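Local coordinates for protein sucrose 6(F)-phosphate phosphorylase (PDB 6S9V) that belongs to the alpha-amylase family of carbohydrate-active enzymes and is built on a TIM-barrel catalytic domain, at residues D92-H101 / V205-V216. Numbering follows the deposited sequence.
Sequences DILLDLMVNH and VKIVRLDAVGYV. With BTB (2-[bis-(2-hydroxy-ethyl)-amino]-2-hydroxymethyl-propane-1,3-diol), chain C; SO4 (sulfate ion), chain D.
Asp96 and Arg209 sit side by side on neighbouring parallel strands, 92-97 and 207-210, and their side chains run the same way into the barrel interior. Arg209 NH1 reaches Asp96 OD2 at 2.8 Å, nearly along the C-O axis, but the bond is bent (135° at the hydrogen) and OD2 is tilted out of the guanidinium plane. The same NH1 gives a second, in-plane bond to Asp211 OD1 at 3.2 Å, on the anti side of that carboxylate. One nitrogen thus ties two aspartates together; His53 takes the other oxygen of Asp96.

Beneath this network the backbones are firmly zipped: Leu97 N to Arg209 O, at 2.9 Å, is almost straight. On the outer face Leu97 CB presses on Val208 CG1 at 3.5 Å, and Leu95 CD1 meets Val205 CG2 equally closely, with helix 187-202 covering Leu97, Val205 and Val208. The N-terminal end is looser: Ile93 O is shared between Lys206 N and a weak bond from Ile207 N. On the solvent side the Lys206 chain merely passes Asp92, and Asp92 OD1 and Lys206 NZ stay 5.3 Å apart.

Past the strands, Val99 CG2 packs on Val216 CG1, while a water bridges Asn100 N to Asp211 O and OD2. Asp211, its CG anti to the backbone N (chi1 174°), turns both carboxylate oxygens to BTB, OD2 taking O3 at 2.6 Å. Asn100 ND2 donates to His101 ND1 in the plane of the ring, helping to fix its rotation. These are strands three and four of a TIM barrel, whose C-terminal ends and following loops line the ligand pocket, where alpha-amylase-family enzymes carry their active site.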
loop_
_atom_site.group_PDB
_atom_site.type_symbol
_atom_site.label_atom_id
_atom_site.label_comp_id
_atom_site.label_asym_id
_atom_site.label_seq_id
_atom_site.Cartn_x
_atom_site.Cartn_y
_atom_site.Cartn_z
ATOM N N ASP A 92 -13.356 9.369 3.653
ATOM C CA ASP A 92 -12.718 9.362 2.338
ATOM C C ASP A 92 -12.419 7.921 1.942
ATOM O O ASP A 92 -11.755 7.201 2.695
ATOM C CB ASP A 92 -11.417 10.157 2.325
ATOM C CG ASP A 92 -11.619 11.647 2.497
ATOM O OD1 ASP A 92 -12.725 12.151 2.224
ATOM O OD2 ASP A 92 -10.625 12.322 2.850
ATOM N N ILE A 93 -12.903 7.488 0.782
ATOM C CA ILE A 93 -12.702 6.114 0.330
ATOM C C ILE A 93 -11.542 6.063 -0.656
ATOM O O ILE A 93 -11.483 6.840 -1.612
ATOM C CB ILE A 93 -13.982 5.544 -0.304
ATOM C CG1 ILE A 93 -15.146 5.616 0.685
ATOM C CG2 ILE A 93 -13.752 4.111 -0.742
ATOM C CD1 ILE A 93 -14.900 4.925 2.001
ATOM N N LEU A 94 -10.614 5.145 -0.411
ATOM C CA LEU A 94 -9.506 4.850 -1.307
ATOM C C LEU A 94 -9.691 3.430 -1.827
ATOM O O LEU A 94 -9.807 2.491 -1.035
ATOM C CB LEU A 94 -8.192 5.000 -0.547
ATOM C CG LEU A 94 -6.883 5.186 -1.290
ATOM C CD1 LEU A 94 -5.825 5.690 -0.300
ATOM C CD2 LEU A 94 -6.465 3.896 -1.933
ATOM N N LEU A 95 -9.728 3.275 -3.151
ATOM C CA LEU A 95 -9.839 1.965 -3.777
ATOM C C LEU A 95 -8.687 1.728 -4.743
ATOM O O LEU A 95 -8.046 2.667 -5.214
ATOM C CB LEU A 95 -11.157 1.815 -4.541
ATOM C CG LEU A 95 -12.463 1.799 -3.756
ATOM C CD1 LEU A 95 -13.629 1.579 -4.728
ATOM C CD2 LEU A 95 -12.446 0.720 -2.677
ATOM N N ASP A 96 -8.460 0.452 -5.054
ATOM C CA ASP A 96 -7.413 0.038 -5.976
ATOM C C ASP A 96 -7.913 -0.026 -7.411
ATOM O O ASP A 96 -9.002 -0.545 -7.682
ATOM C CB ASP A 96 -6.888 -1.360 -5.623
ATOM C CG ASP A 96 -6.143 -1.396 -4.323
ATOM O OD1 ASP A 96 -6.781 -1.499 -3.255
ATOM O OD2 ASP A 96 -4.905 -1.344 -4.387
ATOM N N LEU A 97 -7.072 0.438 -8.332
ATOM C CA LEU A 97 -7.221 0.184 -9.759
ATOM C C LEU A 97 -6.043 -0.680 -10.190
ATOM O O LEU A 97 -4.884 -0.281 -10.031
ATOM C CB LEU A 97 -7.263 1.491 -10.552
ATOM C CG LEU A 97 -7.340 1.355 -12.071
ATOM C CD1 LEU A 97 -8.587 0.554 -12.456
ATOM C CD2 LEU A 97 -7.343 2.725 -12.727
ATOM N N MET A 98 -6.334 -1.877 -10.691
ATOM C CA MET A 98 -5.277 -2.790 -11.131
ATOM C C MET A 98 -4.909 -2.420 -12.564
ATOM O O MET A 98 -5.315 -3.051 -13.546
ATOM C CB MET A 98 -5.726 -4.237 -10.994
ATOM C CG MET A 98 -5.433 -4.843 -9.600
ATOM S SD MET A 98 -6.073 -3.940 -8.151
ATOM C CE MET A 98 -7.840 -4.244 -8.295
ATOM N N VAL A 99 -4.104 -1.360 -12.686
ATOM C CA VAL A 99 -3.759 -0.868 -14.009
ATOM C C VAL A 99 -2.931 -1.880 -14.791
ATOM O O VAL A 99 -2.847 -1.780 -16.020
ATOM C CB VAL A 99 -2.995 0.476 -13.955
ATOM C CG1 VAL A 99 -3.905 1.599 -13.494
ATOM C CG2 VAL A 99 -1.765 0.367 -13.065
ATOM N N ASN A 100 -2.306 -2.852 -14.117
ATOM C CA ASN A 100 -1.394 -3.758 -14.803
ATOM C C ASN A 100 -2.062 -5.023 -15.322
ATOM O O ASN A 100 -1.574 -5.600 -16.298
ATOM C CB ASN A 100 -0.229 -4.156 -13.879
ATOM C CG ASN A 100 0.823 -5.003 -14.589
ATOM O OD1 ASN A 100 1.523 -4.526 -15.482
ATOM N ND2 ASN A 100 0.949 -6.264 -14.178
ATOM N N HIS A 101 -3.155 -5.477 -14.709
ATOM C CA HIS A 101 -3.679 -6.795 -15.056
ATOM C C HIS A 101 -5.144 -6.928 -14.668
ATOM O O HIS A 101 -5.664 -6.180 -13.833
ATOM C CB HIS A 101 -2.856 -7.908 -14.393
ATOM C CG HIS A 101 -2.630 -7.700 -12.927
ATOM N ND1 HIS A 101 -1.426 -7.260 -12.415
ATOM C CD2 HIS A 101 -3.452 -7.870 -11.863
ATOM C CE1 HIS A 101 -1.519 -7.167 -11.099
ATOM N NE2 HIS A 101 -2.738 -7.533 -10.740
ATOM N N VAL A 205 -15.853 7.624 -4.526
ATOM C CA VAL A 205 -14.441 7.319 -4.310
ATOM C C VAL A 205 -13.594 8.514 -4.718
ATOM O O VAL A 205 -13.750 9.057 -5.817
ATOM C CB VAL A 205 -14.042 6.066 -5.105
ATOM C CG1 VAL A 205 -12.547 5.789 -4.966
ATOM C CG2 VAL A 205 -14.852 4.882 -4.646
ATOM N N LYS A 206 -12.683 8.931 -3.828
ATOM C CA LYS A 206 -11.912 10.146 -4.029
ATOM C C LYS A 206 -10.429 9.919 -4.281
ATOM O O LYS A 206 -9.778 10.792 -4.862
ATOM C CB LYS A 206 -12.007 11.020 -2.765
ATOM C CG LYS A 206 -13.303 11.762 -2.538
ATOM C CD LYS A 206 -13.085 12.832 -1.470
ATOM C CE LYS A 206 -14.386 13.470 -1.019
ATOM N NZ LYS A 206 -15.191 13.992 -2.151
ATOM N N ILE A 207 -9.888 8.773 -3.886
ATOM C CA ILE A 207 -8.482 8.455 -4.073
ATOM C C ILE A 207 -8.376 7.059 -4.663
ATOM O O ILE A 207 -9.076 6.139 -4.229
ATOM C CB ILE A 207 -7.697 8.551 -2.747
ATOM C CG1 ILE A 207 -7.998 9.880 -2.049
ATOM C CG2 ILE A 207 -6.214 8.392 -3.002
ATOM C CD1 ILE A 207 -7.393 9.985 -0.660
ATOM N N VAL A 208 -7.501 6.897 -5.647
ATOM C CA VAL A 208 -7.344 5.612 -6.317
ATOM C C VAL A 208 -5.877 5.219 -6.263
ATOM O O VAL A 208 -5.004 5.967 -6.725
ATOM C CB VAL A 208 -7.849 5.637 -7.766
ATOM C CG1 VAL A 208 -7.414 4.380 -8.511
ATOM C CG2 VAL A 208 -9.368 5.736 -7.780
ATOM N N ARG A 209 -5.612 4.036 -5.722
ATOM C CA ARG A 209 -4.278 3.469 -5.667
ATOM C C ARG A 209 -4.008 2.722 -6.965
ATOM O O ARG A 209 -4.788 1.849 -7.359
ATOM C CB ARG A 209 -4.179 2.520 -4.470
ATOM C CG ARG A 209 -2.879 1.721 -4.325
ATOM C CD ARG A 209 -3.019 0.786 -3.115
ATOM N NE ARG A 209 -1.806 0.043 -2.770
ATOM C CZ ARG A 209 -1.399 -1.068 -3.380
ATOM N NH1 ARG A 209 -2.091 -1.566 -4.404
ATOM N NH2 ARG A 209 -0.291 -1.675 -2.971
ATOM N N LEU A 210 -2.908 3.063 -7.629
ATOM C CA LEU A 210 -2.505 2.387 -8.859
ATOM C C LEU A 210 -1.619 1.204 -8.490
ATOM O O LEU A 210 -0.412 1.349 -8.278
ATOM C CB LEU A 210 -1.783 3.352 -9.789
ATOM C CG LEU A 210 -2.592 4.553 -10.284
ATOM C CD1 LEU A 210 -1.861 5.235 -11.412
ATOM C CD2 LEU A 210 -3.991 4.160 -10.737
ATOM N N ASP A 211 -2.219 0.019 -8.453
ATOM C CA ASP A 211 -1.501 -1.186 -8.073
ATOM C C ASP A 211 -0.482 -1.570 -9.142
ATOM O O ASP A 211 -0.793 -1.577 -10.336
ATOM C CB ASP A 211 -2.497 -2.327 -7.868
ATOM C CG ASP A 211 -1.815 -3.652 -7.604
ATOM O OD1 ASP A 211 -1.174 -3.787 -6.544
ATOM O OD2 ASP A 211 -1.928 -4.566 -8.449
ATOM N N ALA A 212 0.738 -1.886 -8.707
ATOM C CA ALA A 212 1.764 -2.440 -9.585
ATOM C C ALA A 212 1.994 -1.552 -10.805
ATOM O O ALA A 212 2.331 -2.032 -11.885
ATOM C CB ALA A 212 1.402 -3.866 -10.018
ATOM N N VAL A 213 1.841 -0.236 -10.635
ATOM C CA VAL A 213 1.932 0.659 -11.785
ATOM C C VAL A 213 3.316 0.588 -12.422
ATOM O O VAL A 213 3.459 0.776 -13.638
ATOM C CB VAL A 213 1.566 2.099 -11.368
ATOM C CG1 VAL A 213 2.606 2.680 -10.423
ATOM C CG2 VAL A 213 1.391 2.982 -12.611
ATOM N N GLY A 214 4.344 0.259 -11.642
ATOM C CA GLY A 214 5.682 0.198 -12.201
ATOM C C GLY A 214 5.852 -0.829 -13.300
ATOM O O GLY A 214 6.831 -0.764 -14.052
ATOM N N TYR A 215 4.914 -1.771 -13.428
ATOM C CA TYR A 215 5.050 -2.871 -14.373
ATOM C C TYR A 215 4.346 -2.641 -15.704
ATOM O O TYR A 215 4.449 -3.496 -16.589
ATOM C CB TYR A 215 4.517 -4.158 -13.741
ATOM C CG TYR A 215 5.340 -4.605 -12.571
ATOM C CD1 TYR A 215 6.461 -5.395 -12.756
ATOM C CD2 TYR A 215 5.024 -4.200 -11.279
ATOM C CE1 TYR A 215 7.227 -5.802 -11.695
ATOM C CE2 TYR A 215 5.797 -4.597 -10.203
ATOM C CZ TYR A 215 6.896 -5.404 -10.422
ATOM O OH TYR A 215 7.684 -5.810 -9.369
ATOM N N VAL A 216 3.655 -1.512 -15.889
ATOM C CA VAL A 216 2.755 -1.416 -17.032
ATOM C C VAL A 216 3.485 -1.289 -18.368
ATOM O O VAL A 216 2.915 -1.655 -19.403
ATOM C CB VAL A 216 1.755 -0.245 -16.893
ATOM C CG1 VAL A 216 0.851 -0.467 -15.685
ATOM C CG2 VAL A 216 2.464 1.120 -16.835
HETATM C C1 BTB C . 0.511 -8.791 -7.677
HETATM O O1 BTB C . 0.139 -10.002 -7.079
HETATM C C2 BTB C . 0.246 -7.629 -6.704
HETATM C C3 BTB C . -1.259 -7.374 -6.632
HETATM O O3 BTB C . -1.741 -7.081 -7.932
HETATM C C4 BTB C . 0.906 -6.365 -7.270
HETATM O O4 BTB C . 0.774 -5.362 -6.302
HETATM N N BTB C . 0.809 -7.895 -5.350
HETATM C C5 BTB C . 2.196 -8.373 -5.417
HETATM C C6 BTB C . 2.934 -7.939 -4.147
HETATM O O6 BTB C . 2.982 -6.534 -4.107
HETATM C C7 BTB C . 0.025 -8.793 -4.505
HETATM C C8 BTB C . -0.787 -7.981 -3.474
HETATM O O8 BTB C . -0.081 -6.815 -3.127
HETATM S S SO4 D . 6.092 -6.005 -6.014
HETATM O O1 SO4 D . 6.826 -5.025 -6.826
HETATM O O2 SO4 D . 6.489 -7.366 -6.359
HETATM O O3 SO4 D . 6.385 -5.746 -4.609
HETATM O O4 SO4 D . 4.660 -5.879 -6.256
HETATM O O HOH W 1 -2.286 -3.724 -11.216
#